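Local coordinates for protein botulinum neurotoxin type C1 (Clostridium botulinum, PDB 3R4S) that is the receptor-binding part of a zinc-endopeptidase neurotoxin that blocks neurotransmitter release, and mediates cell entry by binding two gangliosides, at residues Glu336-Ile341 with Pro406-Gly411; Asp352-Ile358 with Gln370-Phe376. All coordinates share one frame; numbering follows the deposited sequence.

Interaction 1 of 2, residues Glu336-Ile341 with Pro406-Gly411; sequences EDIYAI and PTVKQG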
ATOM      1  N   GLU A 336     -12.699 -30.881  -9.911  1.00 42.02           N
ATOM      2  CA  GLU A 336     -11.974 -31.827  -9.070  1.00 44.97           C
ATOM      3  C   GLU A 336     -11.163 -31.112  -7.980  1.00 33.19           C
ATOM      4  O   GLU A 336     -10.379 -30.213  -8.267  1.00 31.58           O
ATOM      5  CB  GLU A 336     -11.062 -32.719  -9.927  1.00 51.38           C
ATOM      6  CG  GLU A 336     -10.489 -33.932  -9.180  1.00 57.27           C
ATOM      7  CD  GLU A 336      -9.559 -34.793 -10.045  1.00 70.97           C
ATOM      8  OE1 GLU A 336      -9.536 -34.603 -11.285  1.00 71.39           O
ATOM      9  OE2 GLU A 336      -8.857 -35.664  -9.479  1.00 66.25           O
ATOM     10  N   ASP A 337     -11.374 -31.525  -6.735  1.00 32.44           N
ATOM     11  CA  ASP A 337     -10.679 -30.971  -5.578  1.00 34.27           C
ATOM     12  C   ASP A 337     -11.038 -29.514  -5.282  1.00 33.01           C
ATOM     13  O   ASP A 337     -10.327 -28.848  -4.522  1.00 29.32           O
ATOM     14  CB  ASP A 337      -9.160 -31.123  -5.727  1.00 33.28           C
ATOM     15  CG  ASP A 337      -8.727 -32.573  -5.791  1.00 33.68           C
ATOM     16  OD1 ASP A 337      -9.093 -33.340  -4.878  1.00 34.21           O
ATOM     17  OD2 ASP A 337      -8.028 -32.944  -6.759  1.00 36.40           O
ATOM     18  N   ILE A 338     -12.125 -29.029  -5.881  1.00 26.87           N
ATOM     19  CA  ILE A 338     -12.629 -27.684  -5.609  1.00 27.39           C
ATOM     20  C   ILE A 338     -13.743 -27.725  -4.561  1.00 30.95           C
ATOM     21  O   ILE A 338     -14.710 -28.469  -4.716  1.00 26.77           O
ATOM     22  CB  ILE A 338     -13.212 -27.034  -6.873  1.00 28.76           C
ATOM     23  CG1 ILE A 338     -12.181 -26.986  -7.998  1.00 29.74           C
ATOM     24  CG2 ILE A 338     -13.694 -25.617  -6.561  1.00 28.04           C
ATOM     25  CD1 ILE A 338     -11.027 -26.032  -7.706  1.00 31.66           C
ATOM     26  N   TYR A 339     -13.611 -26.930  -3.501  1.00 27.13           N
ATOM     27  CA  TYR A 339     -14.641 -26.857  -2.459  1.00 24.54           C
ATOM     28  C   TYR A 339     -15.050 -25.420  -2.205  1.00 27.15           C
ATOM     29  O   TYR A 339     -14.211 -24.519  -2.191  1.00 23.34           O
ATOM     30  CB  TYR A 339     -14.146 -27.462  -1.152  1.00 26.43           C
ATOM     31  CG  TYR A 339     -13.655 -28.871  -1.301  1.00 30.61           C
ATOM     32  CD1 TYR A 339     -14.486 -29.947  -1.026  1.00 36.58           C
ATOM     33  CD2 TYR A 339     -12.358 -29.131  -1.731  1.00 32.89           C
ATOM     34  CE1 TYR A 339     -14.038 -31.245  -1.161  1.00 40.74           C
ATOM     35  CE2 TYR A 339     -11.900 -30.424  -1.871  1.00 36.11           C
ATOM     36  CZ  TYR A 339     -12.745 -31.478  -1.584  1.00 42.61           C
ATOM     37  OH  TYR A 339     -12.301 -32.771  -1.725  1.00 48.36           O
ATOM     38  N   ALA A 340     -16.344 -25.203  -2.005  1.00 24.46           N
ATOM     39  CA  ALA A 340     -16.839 -23.876  -1.701  1.00 23.58           C
ATOM     40  C   ALA A 340     -16.439 -23.473  -0.286  1.00 22.88           C
ATOM     41  O   ALA A 340     -16.364 -24.319   0.606  1.00 21.48           O
ATOM     42  CB  ALA A 340     -18.374 -23.822  -1.868  1.00 25.12           C
ATOM     43  N   ILE A 341     -16.173 -22.182  -0.091  1.00 20.70           N
ATOM     44  CA  ILE A 341     -16.088 -21.621   1.250  1.00 21.70           C
ATOM     45  C   ILE A 341     -17.442 -21.015   1.591  1.00 22.40           C
ATOM     46  O   ILE A 341     -17.979 -20.198   0.844  1.00 20.12           O
ATOM     47  CB  ILE A 341     -14.984 -20.549   1.367  1.00 20.43           C
ATOM     48  CG1 ILE A 341     -13.603 -21.184   1.135  1.00 18.72           C
ATOM     49  CG2 ILE A 341     -15.059 -19.871   2.731  1.00 18.10           C
ATOM     50  CD1 ILE A 341     -12.441 -20.188   1.049  1.00 22.05           C
ATOM     51  N   PRO A 406     -16.153 -17.819  -3.210  1.00 22.07           N
ATOM     52  CA  PRO A 406     -14.793 -18.170  -2.798  1.00 19.32           C
ATOM     53  C   PRO A 406     -14.660 -19.679  -2.715  1.00 21.81           C
ATOM     54  O   PRO A 406     -15.631 -20.381  -2.387  1.00 22.80           O
ATOM     55  CB  PRO A 406     -14.675 -17.534  -1.405  1.00 22.57           C
ATOM     56  CG  PRO A 406     -16.062 -17.581  -0.861  1.00 22.17           C
ATOM     57  CD  PRO A 406     -16.977 -17.365  -2.071  1.00 23.68           C
ATOM     58  N   THR A 407     -13.475 -20.187  -3.030  1.00 19.54           N
ATOM     59  CA  THR A 407     -13.245 -21.631  -3.022  1.00 20.69           C
ATOM     60  C   THR A 407     -11.910 -21.987  -2.394  1.00 22.76           C
ATOM     61  O   THR A 407     -11.036 -21.120  -2.207  1.00 23.61           O
ATOM     62  CB  THR A 407     -13.198 -22.209  -4.451  1.00 23.07           C
ATOM     63  OG1 THR A 407     -12.114 -21.601  -5.173  1.00 23.42           O
ATOM     64  CG2 THR A 407     -14.518 -21.965  -5.198  1.00 23.21           C
ATOM     65  N   VAL A 408     -11.764 -23.271  -2.077  1.00 21.55           N
ATOM     66  CA  VAL A 408     -10.473 -23.873  -1.771  1.00 19.79           C
ATOM     67  C   VAL A 408     -10.183 -24.902  -2.853  1.00 24.76           C
ATOM     68  O   VAL A 408     -11.027 -25.743  -3.158  1.00 24.71           O
ATOM     69  CB  VAL A 408     -10.469 -24.587  -0.405  1.00 23.85           C
ATOM     70  CG1 VAL A 408      -9.133 -25.312  -0.179  1.00 20.90           C
ATOM     71  CG2 VAL A 408     -10.755 -23.589   0.729  1.00 20.01           C
ATOM     72  N   LYS A 409      -9.006 -24.807  -3.454  1.00 20.79           N
ATOM     73  CA  LYS A 409      -8.510 -25.815  -4.376  1.00 21.67           C
ATOM     74  C   LYS A 409      -7.529 -26.692  -3.608  1.00 25.37           C
ATOM     75  O   LYS A 409      -6.488 -26.215  -3.154  1.00 24.48           O
ATOM     76  CB  LYS A 409      -7.791 -25.138  -5.548  1.00 23.56           C
ATOM     77  CG  LYS A 409      -6.999 -26.081  -6.453  1.00 24.76           C
ATOM     78  CD  LYS A 409      -7.881 -27.191  -6.991  1.00 29.46           C
ATOM     79  CE  LYS A 409      -7.230 -27.914  -8.171  1.00 35.04           C
ATOM     80  NZ  LYS A 409      -5.965 -28.577  -7.773  1.00 31.62           N
ATOM     81  N   GLN A 410      -7.868 -27.966  -3.440  1.00 24.63           N
ATOM     82  CA  GLN A 410      -6.948 -28.916  -2.825  1.00 24.98           C
ATOM     83  C   GLN A 410      -6.254 -29.749  -3.912  1.00 25.16           C
ATOM     84  O   GLN A 410      -5.991 -29.241  -5.011  1.00 23.86           O
ATOM     85  CB  GLN A 410      -7.659 -29.774  -1.766  1.00 24.60           C
ATOM     86  CG  GLN A 410      -8.269 -28.933  -0.640  1.00 24.62           C
ATOM     87  CD  GLN A 410      -8.624 -29.734   0.600  1.00 31.06           C
ATOM     88  OE1 GLN A 410      -9.224 -30.807   0.519  1.00 32.13           O
ATOM     89  NE2 GLN A 410      -8.269 -29.206   1.758  1.00 29.29           N
ATOM     90  N   GLY A 411      -5.947 -31.009  -3.627  1.00 26.90           N
ATOM     91  CA  GLY A 411      -5.122 -31.779  -4.553  1.00 27.27           C
ATOM     92  C   GLY A 411      -3.793 -31.047  -4.720  1.00 27.82           C
ATOM     93  O   GLY A 411      -3.298 -30.441  -3.768  1.00 23.43           O
TER
HETATM   94  O   HOH W   1      -6.780 -31.425  -8.625  1.00 43.81           O
HETATM   95  O   HOH W   2      -9.461 -32.964  -1.250  1.00 41.43           O

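Interaction 2 of 2, residues Asp352-Ile358 with Gln370-Phe376; sequences DNIIFQI and QIFKSNF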
ATOM      1  N   ASP A 352     -11.681 -28.101  12.486  1.00 29.84           N
ATOM      2  CA  ASP A 352     -10.653 -28.144  11.461  1.00 27.98           C
ATOM      3  C   ASP A 352     -11.042 -27.396  10.186  1.00 28.31           C
ATOM      4  O   ASP A 352     -10.197 -26.750   9.564  1.00 25.09           O
ATOM      5  CB  ASP A 352     -10.287 -29.588  11.104  1.00 30.37           C
ATOM      6  CG  ASP A 352      -9.260 -29.660   9.968  1.00 32.28           C
ATOM      7  OD1 ASP A 352      -8.050 -29.560  10.266  1.00 33.21           O
ATOM      8  OD2 ASP A 352      -9.661 -29.796   8.784  1.00 33.47           O
ATOM      9  N   ASN A 353     -12.308 -27.489   9.791  1.00 23.80           N
ATOM     10  CA  ASN A 353     -12.717 -26.929   8.504  1.00 24.36           C
ATOM     11  C   ASN A 353     -12.811 -25.406   8.463  1.00 21.00           C
ATOM     12  O   ASN A 353     -13.121 -24.834   7.416  1.00 23.86           O
ATOM     13  CB  ASN A 353     -13.987 -27.596   7.947  1.00 24.81           C
ATOM     14  CG  ASN A 353     -15.218 -27.372   8.819  1.00 32.63           C
ATOM     15  OD1 ASN A 353     -15.236 -26.496   9.683  1.00 28.67           O
ATOM     16  ND2 ASN A 353     -16.260 -28.176   8.587  1.00 29.91           N
ATOM     17  N   ILE A 354     -12.518 -24.737   9.573  1.00 22.59           N
ATOM     18  CA  ILE A 354     -12.443 -23.270   9.528  1.00 23.25           C
ATOM     19  C   ILE A 354     -11.008 -22.750   9.564  1.00 24.20           C
ATOM     20  O   ILE A 354     -10.781 -21.537   9.481  1.00 22.59           O
ATOM     21  CB  ILE A 354     -13.201 -22.593  10.681  1.00 23.83           C
ATOM     22  CG1 ILE A 354     -12.406 -22.727  11.984  1.00 23.68           C
ATOM     23  CG2 ILE A 354     -14.644 -23.129  10.784  1.00 22.82           C
ATOM     24  CD1 ILE A 354     -12.961 -21.894  13.112  1.00 26.72           C
ATOM     25  N   ILE A 355     -10.043 -23.659   9.665  1.00 23.33           N
ATOM     26  CA  ILE A 355      -8.652 -23.264   9.906  1.00 22.92           C
ATOM     27  C   ILE A 355      -7.860 -22.946   8.631  1.00 23.83           C
ATOM     28  O   ILE A 355      -7.839 -23.738   7.684  1.00 24.40           O
ATOM     29  CB  ILE A 355      -7.906 -24.323  10.756  1.00 25.27           C
ATOM     30  CG1 ILE A 355      -8.655 -24.573  12.071  1.00 24.54           C
ATOM     31  CG2 ILE A 355      -6.466 -23.885  11.038  1.00 20.96           C
ATOM     32  CD1 ILE A 355      -8.009 -25.637  12.941  1.00 23.13           C
ATOM     33  N   PHE A 356      -7.230 -21.772   8.613  1.00 22.23           N
ATOM     34  CA  PHE A 356      -6.400 -21.346   7.482  1.00 21.79           C
ATOM     35  C   PHE A 356      -5.016 -20.860   7.929  1.00 24.57           C
ATOM     36  O   PHE A 356      -4.793 -20.563   9.119  1.00 22.28           O
ATOM     37  CB  PHE A 356      -7.107 -20.251   6.675  1.00 21.09           C
ATOM     38  CG  PHE A 356      -8.380 -20.716   6.019  1.00 23.82           C
ATOM     39  CD1 PHE A 356      -8.349 -21.299   4.762  1.00 18.57           C
ATOM     40  CD2 PHE A 356      -9.602 -20.599   6.676  1.00 19.04           C
ATOM     41  CE1 PHE A 356      -9.513 -21.745   4.152  1.00 20.88           C
ATOM     42  CE2 PHE A 356     -10.769 -21.041   6.078  1.00 22.86           C
ATOM     43  CZ  PHE A 356     -10.730 -21.617   4.814  1.00 20.00           C
ATOM     44  N   GLN A 357      -4.084 -20.804   6.975  1.00 20.40           N
ATOM     45  CA  GLN A 357      -2.760 -20.216   7.218  1.00 21.52           C
ATOM     46  C   GLN A 357      -2.518 -19.119   6.193  1.00 21.24           C
ATOM     47  O   GLN A 357      -2.784 -19.310   5.004  1.00 23.66           O
ATOM     48  CB  GLN A 357      -1.658 -21.270   7.110  1.00 22.13           C
ATOM     49  CG  GLN A 357      -0.247 -20.713   7.399  1.00 25.53           C
ATOM     50  CD  GLN A 357       0.840 -21.789   7.405  1.00 26.73           C
ATOM     51  OE1 GLN A 357       1.104 -22.422   6.386  1.00 26.76           O
ATOM     52  NE2 GLN A 357       1.495 -21.973   8.553  1.00 26.29           N
ATOM     53  N   ILE A 358      -2.024 -17.970   6.652  1.00 19.13           N
ATOM     54  CA  ILE A 358      -1.840 -16.808   5.782  1.00 20.34           C
ATOM     55  C   ILE A 358      -0.372 -16.561   5.409  1.00 22.83           C
ATOM     56  O   ILE A 358       0.529 -16.899   6.168  1.00 20.51           O
ATOM     57  CB  ILE A 358      -2.468 -15.528   6.387  1.00 19.01           C
ATOM     58  CG1 ILE A 358      -2.674 -14.477   5.297  1.00 16.75           C
ATOM     59  CG2 ILE A 358      -1.610 -14.995   7.556  1.00 18.05           C
ATOM     60  CD1 ILE A 358      -3.697 -13.406   5.666  1.00 19.60           C
ATOM     61  N   GLN A 370      -1.995 -14.606   0.337  1.00 19.88           N
ATOM     62  CA  GLN A 370      -2.477 -15.898  -0.094  1.00 19.74           C
ATOM     63  C   GLN A 370      -2.905 -16.627   1.163  1.00 20.94           C
ATOM     64  O   GLN A 370      -2.297 -16.462   2.231  1.00 16.92           O
ATOM     65  CB  GLN A 370      -1.407 -16.675  -0.851  1.00 18.66           C
ATOM     66  CG  GLN A 370      -1.124 -16.112  -2.241  1.00 20.22           C
ATOM     67  CD  GLN A 370      -0.167 -16.982  -3.028  1.00 22.93           C
ATOM     68  OE1 GLN A 370       0.903 -17.312  -2.545  1.00 25.03           O
ATOM     69  NE2 GLN A 370      -0.560 -17.373  -4.242  1.00 18.88           N
ATOM     70  N   ILE A 371      -3.980 -17.398   1.044  1.00 18.98           N
ATOM     71  CA  ILE A 371      -4.585 -18.022   2.211  1.00 19.78           C
ATOM     72  C   ILE A 371      -4.760 -19.500   1.937  1.00 19.54           C
ATOM     73  O   ILE A 371      -5.400 -19.902   0.962  1.00 18.38           O
ATOM     74  CB  ILE A 371      -5.919 -17.353   2.557  1.00 21.55           C
ATOM     75  CG1 ILE A 371      -5.717 -15.841   2.705  1.00 18.00           C
ATOM     76  CG2 ILE A 371      -6.513 -17.958   3.840  1.00 17.26           C
ATOM     77  CD1 ILE A 371      -7.022 -15.041   2.739  1.00 20.15           C
ATOM     78  N   PHE A 372      -4.143 -20.304   2.787  1.00 17.76           N
ATOM     79  CA  PHE A 372      -4.040 -21.722   2.555  1.00 18.90           C
ATOM     80  C   PHE A 372      -4.869 -22.464   3.590  1.00 22.63           C
ATOM     81  O   PHE A 372      -4.867 -22.098   4.768  1.00 18.65           O
ATOM     82  CB  PHE A 372      -2.580 -22.157   2.676  1.00 19.07           C
ATOM     83  CG  PHE A 372      -1.676 -21.543   1.638  1.00 21.23           C
ATOM     84  CD1 PHE A 372      -1.412 -22.211   0.446  1.00 21.15           C
ATOM     85  CD2 PHE A 372      -1.116 -20.291   1.843  1.00 19.13           C
ATOM     86  CE1 PHE A 372      -0.588 -21.646  -0.516  1.00 25.10           C
ATOM     87  CE2 PHE A 372      -0.281 -19.715   0.888  1.00 22.19           C
ATOM     88  CZ  PHE A 372      -0.014 -20.393  -0.290  1.00 21.24           C
ATOM     89  N   LYS A 373      -5.568 -23.506   3.144  1.00 20.03           N
ATOM     90  CA  LYS A 373      -6.296 -24.390   4.054  1.00 20.17           C
ATOM     91  C   LYS A 373      -5.306 -25.186   4.889  1.00 21.96           C
ATOM     92  O   LYS A 373      -4.377 -25.793   4.356  1.00 21.36           O
ATOM     93  CB  LYS A 373      -7.210 -25.338   3.285  1.00 19.86           C
ATOM     94  CG  LYS A 373      -8.094 -26.181   4.214  1.00 22.44           C
ATOM     95  CD  LYS A 373      -9.178 -25.319   4.888  1.00 20.43           C
ATOM     96  CE  LYS A 373      -9.904 -26.091   5.999  1.00 22.90           C
ATOM     97  NZ  LYS A 373      -9.040 -26.250   7.213  1.00 25.16           N
ATOM     98  N   SER A 374      -5.504 -25.176   6.204  1.00 20.57           N
ATOM     99  CA  SER A 374      -4.510 -25.695   7.125  1.00 21.78           C
ATOM    100  C   SER A 374      -5.155 -26.518   8.226  1.00 24.22           C
ATOM    101  O   SER A 374      -6.332 -26.344   8.511  1.00 22.86           O
ATOM    102  CB  SER A 374      -3.769 -24.514   7.760  1.00 22.02           C
ATOM    103  OG  SER A 374      -2.812 -24.932   8.718  1.00 22.70           O
ATOM    104  N   ASN A 375      -4.379 -27.402   8.854  1.00 22.96           N
ATOM    105  CA  ASN A 375      -4.815 -28.019  10.104  1.00 28.68           C
ATOM    106  C   ASN A 375      -4.359 -27.158  11.298  1.00 29.65           C
ATOM    107  O   ASN A 375      -3.733 -26.107  11.109  1.00 25.29           O
ATOM    108  CB  ASN A 375      -4.340 -29.480  10.225  1.00 26.97           C
ATOM    109  CG  ASN A 375      -2.828 -29.600  10.379  1.00 30.68           C
ATOM    110  OD1 ASN A 375      -2.071 -28.729   9.944  1.00 29.39           O
ATOM    111  ND2 ASN A 375      -2.384 -30.685  11.003  1.00 31.65           N
ATOM    112  N   PHE A 376      -4.661 -27.598  12.517  1.00 30.74           N
ATOM    113  CA  PHE A 376      -4.446 -26.757  13.706  1.00 33.56           C
ATOM    114  C   PHE A 376      -3.003 -26.317  13.924  1.00 28.43           C
ATOM    115  O   PHE A 376      -2.760 -25.206  14.377  1.00 32.99           O
ATOM    116  CB  PHE A 376      -4.959 -27.455  14.971  1.00 39.63           C
ATOM    117  CG  PHE A 376      -4.057 -28.557  15.461  1.00 43.39           C
ATOM    118  CD1 PHE A 376      -3.194 -28.339  16.527  1.00 46.98           C
ATOM    119  CD2 PHE A 376      -4.057 -29.800  14.845  1.00 40.01           C
ATOM    120  CE1 PHE A 376      -2.356 -29.349  16.985  1.00 47.39           C
ATOM    121  CE2 PHE A 376      -3.221 -30.810  15.288  1.00 48.74           C
ATOM    122  CZ  PHE A 376      -2.369 -30.586  16.365  1.00 47.24           C
TER
HETATM  123  O   HOH W   3      -7.903 -28.928   6.887  1.00 26.17           O
HETATM  124  O   HOH W   4      -6.929 -29.484  12.605  1.00 32.50           O

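Interaction 1 of 2, residues Glu336-Ile341 with Pro406-Gly411
Tyr-339 and Val-408 form the hydrogen-bonded pair of this antiparallel contact: Tyr-339 N donates to Val-408 O at 2.9 Å, and Val-408 N donates to Tyr-339 O. Both donors lie in the plane of the carbonyl they reach. The pairing runs on at either end, where Gln-410 N reaches Asp-337 O at 2.8 Å and Ile-341 N reaches Pro-406 O, the latter straight at hydrogen (176°) though its donor stands above the carbonyl plane. Water and backbone satisfy Tyr-339 OH, Gln-410 OE1, Asp-337 OD2 and Lys-409 NZ. One water donates to Gln-410 OE1 and also bonds Tyr-339 OH, while Gln-410 OE1 comes to Tyr-339 CE2 (3.6 Å), with the amide and ring planes 77° apart. Another donates to Asp-337 OD2 and accepts from Lys-409 NZ, two charged atoms 4.9 Å apart. Bends at chi2 (56°) and chi4 turn the lysine back on its own chain, and Lys-409 NZ donates to Gln-410 O at 2.8 Å. Further along, Ile-341 CG1 packs at about a right angle on Val-408 CG2 at 3.7 Å. Backbone bonds thus hold the two strands of this beta-trefoil together, whereas the Asp-337 and Lys-409 charges interact through water, where their attraction is probably screened.

Interaction 2 of 2, residues Asp352-Ile358 with Gln370-Phe376
The beta hairpin of strands 356-362 and 367-374 belongs to the beta-trefoil of the receptor-binding domain, and at the end remote from its connecting turn Lys-373 ties strand 367-374 to the 3-10 segment 352-354. Gln-357 and Phe-372 form a hydrogen-bonded pair, Gln-357 N to Phe-372 O at 2.7 Å and Phe-372 N to Gln-357 O at 2.8 Å. Beside them Phe-356 CB rests on Ile-371 CG2, and the Phe-356 ring meets Lys-373 CD through CE1 at 3.7 Å. Just before strand 356-362 the chain makes the 3-10 segment, and Lys-373 spans the junction. Its CG stands anti to the backbone N (chi1 -174°), but bends at chi2 and chi4 bring the ammonium back to the turn. There Lys-373 NZ donates to Asp-352 O at 2.7 Å and to Ile-355 O at 2.8 Å, the second on a lone pair in the carbonyl plane. Ile-355 O also takes Ser-374 N from above that plane, while Asp-352 O receives Ile-355 N and the lysine from opposite faces. Asp-352 OD2 adds a long salt bridge to Lys-373 NZ (3.9 Å). The two groups are also bridged by a water that donates to the carboxylate oxygen and accepts from the ammonium. A second water joins Asp-352 OD1 to Phe-376 N. Ile-355 CD1 packs against Phe-376 CB, and the side chain of Ile-354 touches Tyr-309 and Asn-320 of the N-acetyl-alpha-neuraminic acid pocket.

In the fold
Interactions 1 and 2 lie in one antiparallel sheet of the trefoil, their centres 12 Å apart, and the hairpin of interaction 2 falls within the chain between the two segments of interaction 1. They also touch: Val-408 CG1 meets Lys-373 CB at 4.0 Å, and Val-408 CG2 meets Phe-356 CE1 at 4.1 Å. Strand 381-392 bridges them, with Cys-385 against both Ile-341 and Phe-356. Their relation to the two bound sialic acids differs. The side chain of Ile-354 in interaction 2 is about 4 Å from N-acetyl-alpha-neuraminic acid, whereas in interaction 1 the side chain of Pro-406 lies about 12 Å from N-acetyl-beta-neuraminic acid.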